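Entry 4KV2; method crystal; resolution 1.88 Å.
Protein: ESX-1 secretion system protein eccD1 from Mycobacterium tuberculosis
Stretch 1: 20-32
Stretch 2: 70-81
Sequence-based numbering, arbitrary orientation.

Stretch 1 (20-32) VLPAAVPMETYID
Stretch 2 70-81: PLKLDQSLDDAG

Three backbone hydrogen bonds join the two stretches, which run antiparallel: Ala23 lies beside Leu77 (CA–CA 5.3 Å), Pro26 beside Ser76 (CA–CA 4.1 Å) and Glu28 beside Leu73 (CA–CA 4.8 Å). Met27 N donates to Gln75 O at 2.9 Å and is almost linear (174°). Glu28 N donates to Leu73 O at 2.9 Å and Asp78 N to Ala23 O at 3.0 Å, both at 155°. Between them the two stretches approach closely enough for CA-H...O contacts from Ser76 CA to Val25 O (3.4 Å) and from Pro26 CA to Gln75 O (3.5 Å).

A water makes four hydrogen bonds beside this contact. It donates to Pro22 O (2.5 Å) and Val25 O (2.7 Å) and accepts from Tyr30 OH (2.6 Å) and Leu77 N (2.9 Å), so Leu77 N is satisfied without a direct partner across the contact.

Local hydrogen bonds and turns shape each stretch. A type I turn from Lys72 to Gln75, closed by Gln75 N to Lys72 O (3.1 Å), precedes Ser76, whose N donates to Asp79 OD2 (3.0 Å) while Asp79 N donates back to Ser76 OG (3.0 Å). Residues 77-79 have helical phi/psi, and a second type I turn spans Asp78 to Gly81, where phi is positive (71°). In the first stretch, strand 20-22 gives way to loop; 27-29 are helical in phi/psi, and Tyr30 (chi1 p) occupies the N-cap position, right before a helix.

Met27 dominates the packing. Its m, t, m side chain carries CE to 3.8 Å from Leu71 CB and 4.1 Å from Ala80 CB, with SD 4.0 Å from Leu77 CD2. Leu77 (m, t) also places CD1 3.8 Å from Leu21 CB (Leu21 m, t), while Leu73 (m, t) sets CD2 4.0 Å from Ile31 CG2 (Ile31 t, t).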

ATOM      1  N   VAL A  20       2.929   0.957  -7.476  1.00 18.16           N
ATOM      2  CA  VAL A  20       2.113   2.173  -7.609  1.00 18.65           C
ATOM      3  C   VAL A  20       1.847   2.672  -6.192  1.00 18.31           C
ATOM      4  O   VAL A  20       1.191   1.985  -5.423  1.00 19.03           O
ATOM      5  CB  VAL A  20       0.782   1.893  -8.309  1.00 20.30           C
ATOM      6  CG1 VAL A  20      -0.038   3.172  -8.456  1.00 21.21           C
ATOM      7  CG2 VAL A  20       1.009   1.252  -9.674  1.00 21.58           C
ATOM      8  N   LEU A  21       2.359   3.857  -5.870  1.00 17.89           N
ATOM      9  CA  LEU A  21       2.319   4.376  -4.528  1.00 17.83           C
ATOM     10  C   LEU A  21       1.565   5.690  -4.504  1.00 18.37           C
ATOM     11  O   LEU A  21       1.503   6.381  -5.502  1.00 18.56           O
ATOM     12  CB  LEU A  21       3.742   4.602  -4.021  1.00 17.79           C
ATOM     13  CG  LEU A  21       4.642   3.365  -3.957  1.00 17.54           C
ATOM     14  CD1 LEU A  21       6.042   3.719  -3.506  1.00 18.25           C
ATOM     15  CD2 LEU A  21       4.000   2.318  -3.064  1.00 18.20           C
ATOM     16  N   PRO A  22       1.011   6.047  -3.344  1.00 18.95           N
ATOM     17  CA  PRO A  22       0.380   7.366  -3.227  1.00 19.66           C
ATOM     18  C   PRO A  22       1.392   8.491  -3.438  1.00 20.12           C
ATOM     19  O   PRO A  22       2.467   8.512  -2.771  1.00 20.54           O
ATOM     20  CB  PRO A  22      -0.114   7.407  -1.784  1.00 20.58           C
ATOM     21  CG  PRO A  22      -0.031   6.019  -1.267  1.00 20.86           C
ATOM     22  CD  PRO A  22       1.002   5.300  -2.081  1.00 19.61           C
ATOM     23  N   ALA A  23       1.038   9.434  -4.297  1.00 20.59           N
ATOM     24  CA  ALA A  23       1.918  10.535  -4.627  1.00 21.83           C
ATOM     25  C   ALA A  23       1.969  11.641  -3.578  1.00 22.91           C
ATOM     26  O   ALA A  23       3.000  12.259  -3.447  1.00 24.33           O
ATOM     27  CB  ALA A  23       1.505  11.136  -5.962  1.00 23.21           C
ATOM     28  N   ALA A  24       0.860  11.918  -2.873  1.00 22.88           N
ATOM     29  CA  ALA A  24       0.711  13.154  -2.095  1.00 24.60           C
ATOM     30  C   ALA A  24       0.637  12.951  -0.565  1.00 25.23           C
ATOM     31  O   ALA A  24       0.605  13.913   0.190  1.00 27.33           O
ATOM     32  CB  ALA A  24      -0.505  13.926  -2.593  1.00 25.43           C
ATOM     33  N   VAL A  25       0.662  11.692  -0.132  1.00 24.09           N
ATOM     34  CA  VAL A  25       0.584  11.307   1.265  1.00 25.13           C
ATOM     35  C   VAL A  25       2.007  11.079   1.764  1.00 26.06           C
ATOM     36  O   VAL A  25       2.843  10.551   1.026  1.00 24.82           O
ATOM     37  CB  VAL A  25      -0.213   9.992   1.359  1.00 24.46           C
ATOM     38  CG1 VAL A  25      -0.233   9.429   2.762  1.00 26.73           C
ATOM     39  CG2 VAL A  25      -1.630  10.222   0.855  1.00 24.37           C
ATOM     40  N   PRO A  26       2.293  11.437   3.029  1.00 21.27           N
ATOM     41  CA  PRO A  26       3.642  11.230   3.534  1.00 20.47           C
ATOM     42  C   PRO A  26       4.087   9.773   3.437  1.00 18.61           C
ATOM     43  O   PRO A  26       3.305   8.856   3.667  1.00 18.00           O
ATOM     44  CB  PRO A  26       3.546  11.687   4.995  1.00 22.76           C
ATOM     45  CG  PRO A  26       2.506  12.743   4.950  1.00 24.95           C
ATOM     46  CD  PRO A  26       1.478  12.189   4.001  1.00 24.01           C
ATOM     47  N   MET A  27       5.341   9.598   3.067  1.00 18.24           N
ATOM     48  CA  MET A  27       5.937   8.268   2.942  1.00 17.43           C
ATOM     49  C   MET A  27       5.824   7.408   4.206  1.00 17.56           C
ATOM     50  O   MET A  27       5.572   6.214   4.099  1.00 16.54           O
ATOM     51  CB  MET A  27       7.384   8.392   2.504  1.00 18.09           C
ATOM     52  CG  MET A  27       7.568   8.664   1.010  1.00 18.46           C
ATOM     53  SD  MET A  27       9.260   9.055   0.490  1.00 20.56           S
ATOM     54  CE  MET A  27       9.319  10.837   0.645  1.00 22.12           C
ATOM     55  N   GLU A  28       5.930   8.015   5.382  1.00 19.82           N
ATOM     56  CA  GLU A  28       5.782   7.283   6.662  1.00 21.47           C
ATOM     57  C   GLU A  28       4.435   6.552   6.813  1.00 20.84           C
ATOM     58  O   GLU A  28       4.351   5.573   7.540  1.00 21.34           O
ATOM     59  CB  GLU A  28       6.024   8.207   7.886  1.00 25.67           C
ATOM     60  CG  GLU A  28       5.108   9.408   7.992  1.00 27.68           C
ATOM     61  CD  GLU A  28       5.612  10.508   8.925  1.00 32.62           C
ATOM     62  OE1 GLU A  28       6.755  10.425   9.443  1.00 35.24           O
ATOM     63  OE2 GLU A  28       4.846  11.483   9.132  1.00 35.46           O
ATOM     64  N   THR A  29       3.405   7.024   6.104  1.00 19.98           N
ATOM     65  CA  THR A  29       2.044   6.488   6.232  1.00 20.54           C
ATOM     66  C   THR A  29       1.932   5.074   5.625  1.00 18.75           C
ATOM     67  O   THR A  29       1.129   4.260   6.085  1.00 19.93           O
ATOM     68  CB  THR A  29       1.015   7.419   5.532  1.00 21.18           C
ATOM     69  OG1 THR A  29       1.254   8.782   5.936  1.00 22.84           O
ATOM     70  CG2 THR A  29      -0.401   7.030   5.903  1.00 23.22           C
ATOM     71  N   TYR A  30       2.763   4.773   4.636  1.00 16.89           N
ATOM     72  CA  TYR A  30       2.670   3.500   3.933  1.00 16.34           C
ATOM     73  C   TYR A  30       3.968   2.733   3.810  1.00 15.96           C
ATOM     74  O   TYR A  30       3.976   1.621   3.292  1.00 16.36           O
ATOM     75  CB  TYR A  30       2.047   3.704   2.526  1.00 16.27           C
ATOM     76  CG  TYR A  30       2.838   4.642   1.639  1.00 16.07           C
ATOM     77  CD1 TYR A  30       3.891   4.173   0.850  1.00 15.76           C
ATOM     78  CD2 TYR A  30       2.528   5.990   1.590  1.00 16.83           C
ATOM     79  CE1 TYR A  30       4.618   5.031   0.045  1.00 16.61           C
ATOM     80  CE2 TYR A  30       3.236   6.865   0.771  1.00 17.15           C
ATOM     81  CZ  TYR A  30       4.277   6.375  -0.006  1.00 17.11           C
ATOM     82  OH  TYR A  30       4.987   7.245  -0.794  1.00 18.58           O
ATOM     83  N   ILE A  31       5.075   3.261   4.304  1.00 16.56           N
ATOM     84  CA  ILE A  31       6.335   2.561   4.057  1.00 17.10           C
ATOM     85  C   ILE A  31       6.402   1.174   4.726  1.00 17.83           C
ATOM     86  O   ILE A  31       6.959   0.228   4.153  1.00 17.88           O
ATOM     87  CB  ILE A  31       7.553   3.400   4.460  1.00 18.72           C
ATOM     88  CG1 ILE A  31       8.831   2.654   4.020  1.00 20.05           C
ATOM     89  CG2 ILE A  31       7.529   3.704   5.938  1.00 20.33           C
ATOM     90  CD1 ILE A  31      10.017   3.525   3.853  1.00 22.26           C
ATOM     91  N   ASP A  32       5.836   1.045   5.921  1.00 18.94           N
ATOM     92  CA  ASP A  32       5.994  -0.211   6.665  1.00 20.93           C
ATOM     93  C   ASP A  32       5.279  -1.376   5.961  1.00 19.03           C
ATOM     94  O   ASP A  32       5.837  -2.451   5.819  1.00 19.08           O
ATOM     95  CB  ASP A  32       5.545  -0.055   8.110  1.00 24.37           C
ATOM     96  CG  ASP A  32       6.513   0.795   8.923  1.00 28.44           C
ATOM     97  OD1 ASP A  32       7.775   0.634   8.803  1.00 32.27           O
ATOM     98  OD2 ASP A  32       6.011   1.593   9.720  1.00 32.50           O
ATOM     99  N   PRO A  70      18.575   8.958   2.578  1.00 20.39           N
ATOM    100  CA  PRO A  70      17.162   8.651   2.484  1.00 19.55           C
ATOM    101  C   PRO A  70      16.255   9.871   2.470  1.00 19.90           C
ATOM    102  O   PRO A  70      16.508  10.878   3.145  1.00 20.45           O
ATOM    103  CB  PRO A  70      16.894   7.822   3.751  1.00 19.96           C
ATOM    104  CG  PRO A  70      17.952   8.210   4.709  1.00 21.50           C
ATOM    105  CD  PRO A  70      19.160   8.514   3.853  1.00 21.68           C
ATOM    106  N   LEU A  71      15.186   9.752   1.703  1.00 19.42           N
ATOM    107  CA  LEU A  71      14.128  10.748   1.683  1.00 20.20           C
ATOM    108  C   LEU A  71      13.464  10.882   3.037  1.00 21.37           C
ATOM    109  O   LEU A  71      13.243   9.899   3.734  1.00 20.68           O
ATOM    110  CB  LEU A  71      13.060  10.397   0.620  1.00 19.80           C
ATOM    111  CG  LEU A  71      13.598  10.126  -0.795  1.00 19.78           C
ATOM    112  CD1 LEU A  71      12.454   9.782  -1.754  1.00 20.34           C
ATOM    113  CD2 LEU A  71      14.356  11.345  -1.287  1.00 21.20           C
ATOM    114  N   LYS A  72      13.128  12.124   3.379  1.00 23.27           N
ATOM    115  CA  LYS A  72      12.369  12.437   4.604  1.00 24.42           C
ATOM    116  C   LYS A  72      11.008  11.739   4.622  1.00 21.76           C
ATOM    117  O   LYS A  72      10.180  11.888   3.698  1.00 20.52           O
ATOM    118  CB  LYS A  72      12.187  13.957   4.766  1.00 27.11           C
ATOM    119  CG  LYS A  72      13.490  14.716   4.964  1.00 31.33           C
ATOM    120  CD  LYS A  72      14.034  14.540   6.375  1.00 34.52           C
ATOM    121  CE  LYS A  72      15.505  14.899   6.459  1.00 39.04           C
ATOM    122  NZ  LYS A  72      15.701  16.368   6.450  1.00 43.51           N
ATOM    123  N   LEU A  73      10.781  10.987   5.695  1.00 22.03           N
ATOM    124  CA  LEU A  73       9.558  10.216   5.869  1.00 21.03           C
ATOM    125  C   LEU A  73       8.307  11.064   6.062  1.00 21.57           C
ATOM    126  O   LEU A  73       7.190  10.600   5.765  1.00 21.57           O
ATOM    127  CB  LEU A  73       9.701   9.265   7.064  1.00 22.18           C
ATOM    128  CG  LEU A  73      10.518   8.007   6.789  1.00 22.25           C
ATOM    129  CD1 LEU A  73      11.000   7.414   8.103  1.00 24.87           C
ATOM    130  CD2 LEU A  73       9.720   6.998   5.999  1.00 21.61           C
ATOM    131  N   ASP A  74       8.464  12.294   6.529  1.00 23.52           N
ATOM    132  CA  ASP A  74       7.305  13.196   6.640  1.00 25.22           C
ATOM    133  C   ASP A  74       6.927  13.908   5.340  1.00 24.79           C
ATOM    134  O   ASP A  74       5.983  14.695   5.305  1.00 25.59           O
ATOM    135  CB  ASP A  74       7.457  14.185   7.799  1.00 28.94           C
ATOM    136  CG  ASP A  74       8.600  15.164   7.625  1.00 31.25           C
ATOM    137  OD1 ASP A  74       9.402  15.074   6.681  1.00 30.77           O
ATOM    138  OD2 ASP A  74       8.714  16.041   8.478  1.00 35.06           O
ATOM    139  N   GLN A  75       7.645  13.604   4.261  1.00 23.35           N
ATOM    140  CA  GLN A  75       7.358  14.167   2.953  1.00 22.99           C
ATOM    141  C   GLN A  75       6.683  13.121   2.081  1.00 20.60           C
ATOM    142  O   GLN A  75       6.823  11.941   2.326  1.00 18.82           O
ATOM    143  CB  GLN A  75       8.647  14.665   2.294  1.00 24.86           C
ATOM    144  CG  GLN A  75       9.105  16.007   2.822  1.00 28.72           C
ATOM    145  CD  GLN A  75      10.387  16.503   2.155  1.00 31.75           C
ATOM    146  OE1 GLN A  75      10.666  16.223   0.968  1.00 31.97           O
ATOM    147  NE2 GLN A  75      11.180  17.240   2.916  1.00 34.77           N
ATOM    148  N   SER A  76       5.911  13.588   1.103  1.00 20.83           N
ATOM    149  CA  SER A  76       5.320  12.748   0.073  1.00 19.33           C
ATOM    150  C   SER A  76       6.326  12.575  -1.053  1.00 18.61           C
ATOM    151  O   SER A  76       7.315  13.330  -1.149  1.00 19.02           O
ATOM    152  CB  SER A  76       4.069  13.432  -0.481  1.00 21.46           C
ATOM    153  OG  SER A  76       4.426  14.655  -1.150  1.00 23.68           O
ATOM    154  N   LEU A  77       6.094  11.579  -1.907  1.00 18.21           N
ATOM    155  CA  LEU A  77       6.888  11.428  -3.149  1.00 18.65           C
ATOM    156  C   LEU A  77       6.868  12.686  -4.036  1.00 20.41           C
ATOM    157  O   LEU A  77       7.880  13.026  -4.671  1.00 20.37           O
ATOM    158  CB  LEU A  77       6.403  10.217  -3.932  1.00 19.20           C
ATOM    159  CG  LEU A  77       6.659   8.852  -3.265  1.00 18.57           C
ATOM    160  CD1 LEU A  77       5.887   7.794  -4.025  1.00 20.08           C
ATOM    161  CD2 LEU A  77       8.144   8.489  -3.265  1.00 18.82           C
ATOM    162  N   ASP A  78       5.729  13.390  -4.076  1.00 21.93           N
ATOM    163  CA  ASP A  78       5.650  14.653  -4.821  1.00 24.59           C
ATOM    164  C   ASP A  78       6.587  15.700  -4.213  1.00 25.46           C
ATOM    165  O   ASP A  78       7.329  16.361  -4.935  1.00 26.89           O
ATOM    166  CB  ASP A  78       4.236  15.232  -4.804  1.00 26.64           C
ATOM    167  CG  ASP A  78       3.262  14.503  -5.727  1.00 28.14           C
ATOM    168  OD1 ASP A  78       3.665  13.803  -6.675  1.00 28.42           O
ATOM    169  OD2 ASP A  78       2.047  14.671  -5.503  1.00 30.66           O
ATOM    170  N   ASP A  79       6.525  15.854  -2.887  1.00 25.33           N
ATOM    171  CA  ASP A  79       7.397  16.787  -2.144  1.00 27.36           C
ATOM    172  C   ASP A  79       8.859  16.494  -2.469  1.00 26.92           C
ATOM    173  O   ASP A  79       9.632  17.411  -2.678  1.00 28.84           O
ATOM    174  CB  ASP A  79       7.235  16.642  -0.628  1.00 26.96           C
ATOM    175  CG  ASP A  79       5.884  17.102  -0.102  1.00 28.78           C
ATOM    176  OD1 ASP A  79       5.213  17.962  -0.728  1.00 31.17           O
ATOM    177  OD2 ASP A  79       5.497  16.591   0.982  1.00 27.96           O
ATOM    178  N   ALA A  80       9.214  15.205  -2.533  1.00 24.45           N
ATOM    179  CA  ALA A  80      10.587  14.793  -2.807  1.00 25.15           C
ATOM    180  C   ALA A  80      10.963  14.837  -4.277  1.00 26.28           C
ATOM    181  O   ALA A  80      12.088  14.463  -4.638  1.00 28.03           O
ATOM    182  CB  ALA A  80      10.838  13.382  -2.257  1.00 22.93           C
ATOM    183  N   GLY A  81      10.047  15.274  -5.135  1.00 26.52           N
ATOM    184  CA  GLY A  81      10.342  15.375  -6.551  1.00 27.79           C
ATOM    185  C   GLY A  81      10.475  14.046  -7.265  1.00 26.30           C
ATOM    186  O   GLY A  81      11.136  13.960  -8.290  1.00 28.21           O
TER
HETATM  187  O   HOH W   1       4.054   9.647  -1.196  1.00 13.35           O
HETATM  188  O   HOH W   2       2.285  16.308  -1.256  1.00 33.84           O